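Local coordinates for protein oxalate--CoA ligase (Arabidopsis thaliana, PDB 5IE2) that belongs to the ANL superfamily of AMP-binding enzymes, with a C-terminal AMP-binding family region as well, and holds adenosine-5'-triphosphate in its pocket, at residues 67-70 with 71-75; 88-92 with 93-97; 181-184 with 185-188; 199-202 with 203-206. All coordinates share one frame; numbering follows the deposited sequence.

Interaction 1: residues 67-70 with 71-75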
loop_
_atom_site.group_PDB
_atom_site.type_symbol
_atom_site.label_atom_id
_atom_site.label_comp_id
_atom_site.label_asym_id
_atom_site.label_seq_id
_atom_site.Cartn_x
_atom_site.Cartn_y
_atom_site.Cartn_z
ATOM N N VAL A 67 -15.803 1.133 -9.293
ATOM C CA VAL A 67 -15.711 2.382 -10.034
ATOM C C VAL A 67 -16.288 3.545 -9.227
ATOM O O VAL A 67 -15.775 4.707 -9.307
ATOM C CB VAL A 67 -16.423 2.226 -11.415
ATOM C CG1 VAL A 67 -17.945 1.947 -11.217
ATOM C CG2 VAL A 67 -16.168 3.423 -12.332
ATOM N N GLU A 68 -17.338 3.282 -8.432
ATOM C CA GLU A 68 -17.904 4.356 -7.596
ATOM C C GLU A 68 -16.932 4.795 -6.523
ATOM O O GLU A 68 -16.860 5.986 -6.192
ATOM C CB GLU A 68 -19.224 3.906 -6.917
ATOM C CG GLU A 68 -20.373 3.720 -7.933
ATOM C CD GLU A 68 -20.485 2.258 -8.454
ATOM O OE1 GLU A 68 -19.570 1.410 -8.202
ATOM O OE2 GLU A 68 -21.493 1.963 -9.155
ATOM N N PHE A 69 -16.179 3.856 -5.971
ATOM C CA PHE A 69 -15.162 4.311 -5.016
ATOM C C PHE A 69 -14.174 5.288 -5.695
ATOM O O PHE A 69 -13.830 6.329 -5.098
ATOM C CB PHE A 69 -14.372 3.154 -4.409
ATOM C CG PHE A 69 -13.164 3.651 -3.582
ATOM C CD1 PHE A 69 -13.338 4.109 -2.289
ATOM C CD2 PHE A 69 -11.912 3.768 -4.175
ATOM C CE1 PHE A 69 -12.223 4.586 -1.511
ATOM C CE2 PHE A 69 -10.790 4.258 -3.449
ATOM C CZ PHE A 69 -10.953 4.681 -2.122
ATOM N N VAL A 70 -13.699 4.960 -6.891
ATOM C CA VAL A 70 -12.724 5.838 -7.566
ATOM C C VAL A 70 -13.315 7.229 -7.821
ATOM O O VAL A 70 -12.699 8.279 -7.502
ATOM C CB VAL A 70 -12.236 5.234 -8.901
ATOM C CG1 VAL A 70 -11.304 6.219 -9.639
ATOM C CG2 VAL A 70 -11.489 3.904 -8.643
ATOM N N ILE A 71 -14.511 7.224 -8.425
ATOM C CA ILE A 71 -15.132 8.498 -8.750
ATOM C C ILE A 71 -15.366 9.314 -7.492
ATOM O O ILE A 71 -15.077 10.516 -7.473
ATOM C CB ILE A 71 -16.472 8.307 -9.493
ATOM C CG1 ILE A 71 -16.206 7.623 -10.844
ATOM C CG2 ILE A 71 -17.195 9.750 -9.673
ATOM C CD1 ILE A 71 -17.475 7.073 -11.556
ATOM N N MET A 72 -15.921 8.704 -6.446
ATOM C CA MET A 72 -16.250 9.495 -5.249
ATOM C C MET A 72 -15.018 9.931 -4.452
ATOM O O MET A 72 -14.997 11.022 -3.871
ATOM C CB MET A 72 -17.211 8.722 -4.328
ATOM C CG MET A 72 -18.683 8.583 -4.933
ATOM S SD MET A 72 -19.273 10.101 -5.764
ATOM C CE MET A 72 -19.390 11.285 -4.386
ATOM N N PHE A 73 -13.976 9.100 -4.440
ATOM C CA PHE A 73 -12.696 9.503 -3.820
ATOM C C PHE A 73 -12.181 10.806 -4.445
ATOM O O PHE A 73 -11.843 11.793 -3.724
ATOM C CB PHE A 73 -11.651 8.392 -3.970
ATOM C CG PHE A 73 -10.305 8.751 -3.393
ATOM C CD1 PHE A 73 -10.069 8.557 -2.026
ATOM C CD2 PHE A 73 -9.311 9.261 -4.196
ATOM C CE1 PHE A 73 -8.804 8.885 -1.467
ATOM C CE2 PHE A 73 -8.048 9.598 -3.659
ATOM C CZ PHE A 73 -7.818 9.415 -2.285
ATOM N N LEU A 74 -12.147 10.809 -5.781
ATOM C CA LEU A 74 -11.610 11.999 -6.460
ATOM C C LEU A 74 -12.583 13.181 -6.404
ATOM O O LEU A 74 -12.131 14.335 -6.446
ATOM C CB LEU A 74 -11.284 11.665 -7.919
ATOM C CG LEU A 74 -10.068 10.708 -7.981
ATOM C CD1 LEU A 74 -9.816 10.177 -9.395
ATOM C CD2 LEU A 74 -8.727 11.416 -7.429
ATOM N N ALA A 75 -13.907 12.901 -6.347
ATOM C CA ALA A 75 -14.914 14.000 -6.225
ATOM C C ALA A 75 -14.800 14.670 -4.861
ATOM O O ALA A 75 -14.913 15.889 -4.748
ATOM C CB ALA A 75 -16.353 13.488 -6.443
#
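F69 and F73 both carry CG anti to the backbone N (chi1 171° and 178°), and this sends their rings out side by side, one helical turn apart. F73 CB lies over one face of the F69 ring, near its rim. The ring planes are tilted by 30° and slid apart, so they barely overlap, with centroids 5.8 Å apart. The rings themselves come closest where F69 CZ meets F73 CD1, at 4.0 Å. V67 and I71 make a second pair at the same spacing. V67 CG2 lies 4.0 Å from I71 CD1, and the two side chains point the same way. A looser apolar pair joins V70 CG1 to L74 CD1 at 4.2 Å. The backbone beneath is regular alpha helix. I71 N donates to V67 O at 3.0 Å, and F73 N to F69 O at 2.9 Å. E68 leaves this packing and bonds L133 N through OE2. Helix 67-78 is the crossover of a beta-alpha-beta unit between strands 58-61 and 82-85. I71 and L74 pack on helix 33-50, V70 and F73 on helix 215-227, and V67 and V70 on strand 21-25.

Interaction 2: residues 88-92 with 93-97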
loop_
_atom_site.group_PDB
_atom_site.type_symbol
_atom_site.label_atom_id
_atom_site.label_comp_id
_atom_site.label_asym_id
_atom_site.label_seq_id
_atom_site.Cartn_x
_atom_site.Cartn_y
_atom_site.Cartn_z
ATOM N N ALA A 88 -14.067 -2.030 4.490
ATOM C CA ALA A 88 -15.477 -2.387 4.525
ATOM C C ALA A 88 -15.765 -3.483 5.549
ATOM O O ALA A 88 -16.931 -3.677 5.922
ATOM C CB ALA A 88 -15.963 -2.845 3.122
ATOM N N ALA A 89 -14.711 -4.177 6.000
ATOM C CA ALA A 89 -14.896 -5.345 6.885
ATOM C C ALA A 89 -14.918 -4.984 8.367
ATOM O O ALA A 89 -15.027 -5.862 9.236
ATOM C CB ALA A 89 -13.803 -6.375 6.618
ATOM N N TYR A 90 -14.808 -3.701 8.694
ATOM C CA TYR A 90 -14.863 -3.270 10.086
ATOM C C TYR A 90 -16.198 -3.644 10.762
ATOM O O TYR A 90 -17.255 -3.661 10.108
ATOM C CB TYR A 90 -14.674 -1.742 10.184
ATOM C CG TYR A 90 -13.241 -1.237 10.057
ATOM C CD1 TYR A 90 -12.156 -1.985 10.491
ATOM C CD2 TYR A 90 -12.977 0.021 9.493
ATOM C CE1 TYR A 90 -10.841 -1.495 10.396
ATOM C CE2 TYR A 90 -11.693 0.487 9.375
ATOM C CZ TYR A 90 -10.620 -0.259 9.842
ATOM O OH TYR A 90 -9.322 0.231 9.717
ATOM N N THR A 91 -16.129 -3.887 12.070
ATOM C CA THR A 91 -17.342 -4.050 12.868
ATOM C C THR A 91 -18.002 -2.699 13.087
ATOM O O THR A 91 -17.372 -1.657 12.871
ATOM C CB THR A 91 -17.040 -4.651 14.212
ATOM O OG1 THR A 91 -16.275 -3.699 14.979
ATOM C CG2 THR A 91 -16.291 -5.974 14.055
ATOM N N ALA A 92 -19.254 -2.696 13.545
ATOM C CA ALA A 92 -19.929 -1.432 13.812
ATOM C C ALA A 92 -19.130 -0.622 14.857
ATOM O O ALA A 92 -19.067 0.610 14.779
ATOM C CB ALA A 92 -21.368 -1.665 14.296
ATOM N N GLU A 93 -18.514 -1.304 15.832
ATOM C CA GLU A 93 -17.750 -0.617 16.882
ATOM C C GLU A 93 -16.496 0.057 16.317
ATOM O O GLU A 93 -16.117 1.199 16.706
ATOM C CB GLU A 93 -17.347 -1.601 18.014
ATOM C CG GLU A 93 -18.521 -2.494 18.564
ATOM C CD GLU A 93 -19.140 -3.474 17.540
ATOM O OE1 GLU A 93 -18.410 -4.011 16.706
ATOM O OE2 GLU A 93 -20.364 -3.700 17.557
ATOM N N GLU A 94 -15.834 -0.670 15.418
ATOM C CA GLU A 94 -14.649 -0.129 14.730
ATOM C C GLU A 94 -15.039 1.065 13.878
ATOM O O GLU A 94 -14.390 2.119 13.926
ATOM C CB GLU A 94 -13.986 -1.193 13.887
ATOM C CG GLU A 94 -13.389 -2.327 14.757
ATOM C CD GLU A 94 -12.850 -3.500 13.944
ATOM O OE1 GLU A 94 -13.551 -4.035 13.064
ATOM O OE2 GLU A 94 -11.679 -3.862 14.155
ATOM N N PHE A 95 -16.107 0.917 13.105
ATOM C CA PHE A 95 -16.579 2.050 12.300
ATOM C C PHE A 95 -16.921 3.258 13.154
ATOM O O PHE A 95 -16.611 4.389 12.773
ATOM C CB PHE A 95 -17.794 1.682 11.468
ATOM C CG PHE A 95 -17.466 1.050 10.134
ATOM C CD1 PHE A 95 -16.740 1.741 9.165
ATOM C CD2 PHE A 95 -17.943 -0.243 9.830
ATOM C CE1 PHE A 95 -16.476 1.160 7.895
ATOM C CE2 PHE A 95 -17.699 -0.810 8.576
ATOM C CZ PHE A 95 -16.941 -0.120 7.618
ATOM N N GLU A 96 -17.549 3.045 14.296
ATOM C CA GLU A 96 -17.900 4.168 15.149
ATOM C C GLU A 96 -16.634 4.868 15.608
ATOM O O GLU A 96 -16.544 6.126 15.572
ATOM C CB GLU A 96 -18.744 3.723 16.354
ATOM C CG GLU A 96 -18.934 4.855 17.342
ATOM C CD GLU A 96 -19.832 4.520 18.538
ATOM O OE1 GLU A 96 -20.552 3.492 18.495
ATOM O OE2 GLU A 96 -19.805 5.304 19.512
ATOM N N PHE A 97 -15.632 4.075 15.980
ATOM C CA PHE A 97 -14.360 4.676 16.372
ATOM C C PHE A 97 -13.701 5.493 15.239
ATOM O O PHE A 97 -13.248 6.611 15.479
ATOM C CB PHE A 97 -13.355 3.621 16.852
ATOM C CG PHE A 97 -12.004 4.210 17.189
ATOM C CD1 PHE A 97 -11.782 4.770 18.439
ATOM C CD2 PHE A 97 -10.990 4.258 16.243
ATOM C CE1 PHE A 97 -10.546 5.338 18.759
ATOM C CE2 PHE A 97 -9.752 4.852 16.539
ATOM C CZ PHE A 97 -9.536 5.383 17.812
HETATM O O HOH W 1 -13.034 -6.276 11.768
HETATM O O HOH W 2 -21.424 1.557 16.675
#
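A capping box formed by T91 and E94 starts helix 92-101. T91 is the N-cap. Its OG1 accepts from E94 N at 3.1 Å, and E94 OE1 accepts from T91 N at 2.8 Å in return. The second bond is nearly straight, at 172°, and uses the anti lone pair of OE1. The T91 hydroxyl sits between the backbone N and the carbonyl carbon (chi1 67°), which turns it to the first turn of the helix. Its proton has two carboxylate oxygens within reach, E93 OE1 and E94 OE1. Both bonds are weak, and the choice between them is not settled. E94 OE1 also receives a bond from a water at 2.6 Å, and that water donates to A89 O as well. A ring pair adds to the contact. The edge of Y90 points at the face of F95 in a T-shaped (edge-to-face) pair, with planes at 85° and centroids 5.5 Å apart. Y90 CB lies over one face of F95, 3.6 Å from its centroid, as a CH-pi contact. The helix bonding begins with F95 N to T91 O at 2.9 Å. E96 bridges to A92 O through a second water, weakly on the A92 side, while its OE1 forms a salt bridge with K123. F95 is buried against helix 115-123. The acidic side chains at this end probably interact well with the helix dipole. Reciprocal side-chain to backbone bonds between the N-cap residue and the residue three places on define the capping box.

Interaction 3: residues 181-184 with 185-188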
loop_
_atom_site.group_PDB
_atom_site.type_symbol
_atom_site.label_atom_id
_atom_site.label_comp_id
_atom_site.label_asym_id
_atom_site.label_seq_id
_atom_site.Cartn_x
_atom_site.Cartn_y
_atom_site.Cartn_z
ATOM N N PRO A 181 -2.932 12.637 8.326
ATOM C CA PRO A 181 -3.519 13.562 7.351
ATOM C C PRO A 181 -2.516 13.840 6.235
ATOM O O PRO A 181 -1.341 14.115 6.511
ATOM C CB PRO A 181 -3.831 14.816 8.164
ATOM C CG PRO A 181 -2.840 14.806 9.244
ATOM C CD PRO A 181 -2.430 13.338 9.516
ATOM N N LEU A 182 -2.993 13.714 4.996
ATOM C CA LEU A 182 -2.188 13.947 3.799
ATOM C C LEU A 182 -2.877 14.975 2.918
ATOM O O LEU A 182 -4.103 14.980 2.815
ATOM C CB LEU A 182 -2.024 12.629 3.011
ATOM C CG LEU A 182 -1.354 11.578 3.950
ATOM C CD1 LEU A 182 -1.422 10.181 3.230
ATOM C CD2 LEU A 182 0.133 11.940 4.289
ATOM N N THR A 183 -2.079 15.857 2.317
ATOM C CA THR A 183 -2.591 16.984 1.556
ATOM C C THR A 183 -2.620 16.700 0.036
ATOM O O THR A 183 -2.104 15.689 -0.461
ATOM C CB THR A 183 -1.698 18.214 1.747
ATOM O OG1 THR A 183 -0.374 17.819 1.360
ATOM C CG2 THR A 183 -1.690 18.649 3.239
ATOM N N GLN A 184 -3.191 17.653 -0.707
ATOM C CA GLN A 184 -3.135 17.642 -2.169
ATOM C C GLN A 184 -1.692 17.577 -2.606
ATOM O O GLN A 184 -1.317 16.873 -3.559
ATOM C CB GLN A 184 -3.790 18.921 -2.750
ATOM C CG GLN A 184 -5.318 18.854 -2.812
ATOM C CD GLN A 184 -5.833 18.247 -4.127
ATOM O OE1 GLN A 184 -5.079 17.752 -4.939
ATOM N NE2 GLN A 184 -7.143 18.317 -4.328
ATOM N N LEU A 185 -0.875 18.348 -1.900
ATOM C CA LEU A 185 0.540 18.396 -2.247
ATOM C C LEU A 185 1.219 17.062 -1.976
ATOM O O LEU A 185 2.011 16.578 -2.806
ATOM C CB LEU A 185 1.226 19.541 -1.490
ATOM C CG LEU A 185 2.776 19.639 -1.587
ATOM C CD1 LEU A 185 3.250 19.798 -3.028
ATOM C CD2 LEU A 185 3.322 20.815 -0.682
ATOM N N ASN A 186 0.941 16.457 -0.810
ATOM C CA ASN A 186 1.477 15.133 -0.528
ATOM C C ASN A 186 1.163 14.163 -1.706
ATOM O O ASN A 186 2.056 13.434 -2.232
ATOM C CB ASN A 186 0.865 14.559 0.764
ATOM C CG ASN A 186 1.381 15.199 2.064
ATOM O OD1 ASN A 186 0.646 15.217 3.053
ATOM N ND2 ASN A 186 2.622 15.725 2.088
ATOM N N LEU A 187 -0.107 14.138 -2.111
ATOM C CA LEU A 187 -0.557 13.194 -3.154
ATOM C C LEU A 187 0.120 13.479 -4.499
ATOM O O LEU A 187 0.594 12.566 -5.174
ATOM C CB LEU A 187 -2.084 13.261 -3.327
ATOM C CG LEU A 187 -2.908 12.807 -2.089
ATOM C CD1 LEU A 187 -4.400 12.950 -2.428
ATOM C CD2 LEU A 187 -2.690 11.374 -1.758
ATOM N N ALA A 188 0.114 14.752 -4.908
ATOM C CA ALA A 188 0.761 15.139 -6.166
ATOM C C ALA A 188 2.245 14.778 -6.191
ATOM O O ALA A 188 2.757 14.245 -7.161
ATOM C CB ALA A 188 0.595 16.645 -6.398
#
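N186 N donates to T183 OG1 at 2.9 Å, with an N-H...O angle of 167°. T183 is the N-cap of helix 184-198, and this is its capping bond. The return bond runs from T183 N to N186 OD1, also at 2.9 Å. Together the two make a capping box, here with asparagine as the partner. In the return bond the donor stands 38° out of the carbonyl plane of the N186 amide, not on a lone pair. A chi1 of 56° points T183 OG1 at the first turn of the helix. N186 CG is 3.2 Å from the same OG1, and the two side chains cross at a slant. N186 OD1 also rests on the strand beside T183, 3.2 Å from L182 CA and 3.5 Å from L182 CD2. The other end of the amide is held too. N186 ND2 donates to P368 O and, weakly, to V370 O, and these bonds probably fix its rotation. The helix is then built by L187 N to T183 O at 3.0 Å and A188 N to Q184 O at 2.9 Å. Q184 turns away and gives its NE2 to S7 OG. The box thus marks the switch from strand 179-183 to helix 184-198. L182 and L187 pack on the antiparallel neighbour strand 164-169, while Q184 and L187 touch I77 of helix 67-78.

Interaction 4: residues 199-202 with 203-206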
loop_
_atom_site.group_PDB
_atom_site.type_symbol
_atom_site.label_atom_id
_atom_site.label_comp_id
_atom_site.label_asym_id
_atom_site.label_seq_id
_atom_site.Cartn_x
_atom_site.Cartn_y
_atom_site.Cartn_z
ATOM N N LYS A 199 8.784 5.327 -15.000
ATOM C CA LYS A 199 8.473 5.923 -16.316
ATOM C C LYS A 199 7.104 5.511 -16.792
ATOM O O LYS A 199 6.951 5.024 -17.908
ATOM C CB LYS A 199 9.533 5.532 -17.352
ATOM C CG LYS A 199 10.902 6.034 -16.964
ATOM C CD LYS A 199 11.935 5.722 -18.094
ATOM C CE LYS A 199 13.321 6.122 -17.638
ATOM N NZ LYS A 199 14.260 5.773 -18.761
ATOM N N LEU A 200 6.089 5.705 -15.949
ATOM C CA LEU A 200 4.708 5.426 -16.364
ATOM C C LEU A 200 4.323 6.420 -17.447
ATOM O O LEU A 200 4.637 7.623 -17.319
ATOM C CB LEU A 200 3.721 5.557 -15.183
ATOM C CG LEU A 200 3.971 4.538 -14.034
ATOM C CD1 LEU A 200 2.913 4.816 -12.928
ATOM C CD2 LEU A 200 3.890 3.073 -14.500
ATOM N N THR A 201 3.669 5.933 -18.496
ATOM C CA THR A 201 3.158 6.818 -19.540
ATOM C C THR A 201 1.753 6.411 -19.912
ATOM O O THR A 201 1.200 5.455 -19.371
ATOM C CB THR A 201 4.018 6.801 -20.814
ATOM O OG1 THR A 201 3.845 5.543 -21.483
ATOM C CG2 THR A 201 5.495 7.024 -20.478
ATOM N N GLU A 202 1.179 7.116 -20.889
ATOM C CA GLU A 202 -0.222 6.868 -21.192
ATOM C C GLU A 202 -0.438 5.506 -21.849
ATOM O O GLU A 202 -1.592 5.065 -21.982
ATOM C CB GLU A 202 -0.772 7.991 -22.093
ATOM C CG GLU A 202 -0.115 8.004 -23.500
ATOM C CD GLU A 202 1.205 8.806 -23.605
ATOM O OE1 GLU A 202 1.861 9.144 -22.587
ATOM O OE2 GLU A 202 1.611 9.118 -24.759
ATOM N N SER A 203 0.618 4.814 -22.294
ATOM C CA SER A 203 0.401 3.472 -22.846
ATOM C C SER A 203 0.415 2.364 -21.780
ATOM O O SER A 203 0.192 1.185 -22.093
ATOM C CB SER A 203 1.444 3.150 -23.927
ATOM O OG SER A 203 2.744 3.144 -23.372
ATOM N N ASP A 204 0.655 2.715 -20.521
ATOM C CA ASP A 204 0.659 1.670 -19.492
ATOM C C ASP A 204 -0.749 1.297 -19.018
ATOM O O ASP A 204 -1.730 2.012 -19.227
ATOM C CB ASP A 204 1.511 2.108 -18.263
ATOM C CG ASP A 204 3.030 2.010 -18.570
ATOM O OD1 ASP A 204 3.449 0.913 -18.977
ATOM O OD2 ASP A 204 3.754 3.051 -18.519
ATOM N N SER A 205 -0.826 0.132 -18.377
ATOM C CA SER A 205 -2.086 -0.434 -17.996
ATOM C C SER A 205 -1.831 -1.409 -16.861
ATOM O O SER A 205 -0.847 -2.147 -16.916
ATOM C CB SER A 205 -2.703 -1.175 -19.197
ATOM O OG SER A 205 -3.757 -2.007 -18.763
ATOM N N THR A 206 -2.708 -1.432 -15.859
ATOM C CA THR A 206 -2.523 -2.384 -14.747
ATOM C C THR A 206 -3.848 -2.881 -14.198
ATOM O O THR A 206 -4.927 -2.304 -14.474
ATOM C CB THR A 206 -1.672 -1.761 -13.580
ATOM O OG1 THR A 206 -1.249 -2.825 -12.735
ATOM C CG2 THR A 206 -2.494 -0.783 -12.745
HETATM O O HOH W 3 5.234 3.417 -20.790
HETATM O O HOH W 4 -3.330 2.428 -21.436
#
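D204 OD2 takes a hydrogen bond from T201 N at 2.9 Å, on its anti lone pair. The bond is fairly straight, at 164°. The same oxygen lies 3.3 Å from L200 CA and 4.0 Å from L200 CD2, whose side chain crosses that of D204 at about a right angle. D204 is also tied through its backbone. Its N donates to T201 O at 3.0 Å and closes a type I beta turn from T201 to D204. Here the donor stands well above the carbonyl plane. T201 OG1 adds a weak bond from S203 N at 3.4 Å. With chi1 at 71° the hydroxyl is turned toward S203 N. A water joins the two side chains of T201 and D204, 2.6 Å from T201 OG1 and donating to D204 OD2 at 2.7 Å. Further out, R283 NH2 makes a salt bridge with D204 OD2, and T255 OG1 bonds D204 OD1. These partners, outside the turn, probably hold the carboxylate in place. Upstream, K199 ends helix 184-198 with a Schellman motif, and its NZ pairs with E328 and E329. Downstream, S205 and T206 enter strand 205-207, which pairs with strand 231-234. The chemistry is that of a buried acid with its polar needs met. A backbone N-H, a water and an arginine all meet OD2, so D204 probably stays ionised, with R283 offsetting its charge.

Along the chain the four contacts follow in series, and none nests in or crosses another. Each is local. Interaction 1 lies within the crossover helix between strands 58-61 and 82-85. Interaction 2 comes just after strand 82-85 and closes the loop into helix 92-101. Interaction 3 turns strand 179-183 into helix 184-198, and interaction 4 closes the loop from that helix to strand 205-207. Interactions 3 and 4 thus lie around the two ends of one helix, with centres about 22 Å apart. Interactions 1 and 3 come nearest, about 5 Å between nearest atoms, without touching. Interactions 2 and 4 lie on opposite sides of the chain's centre.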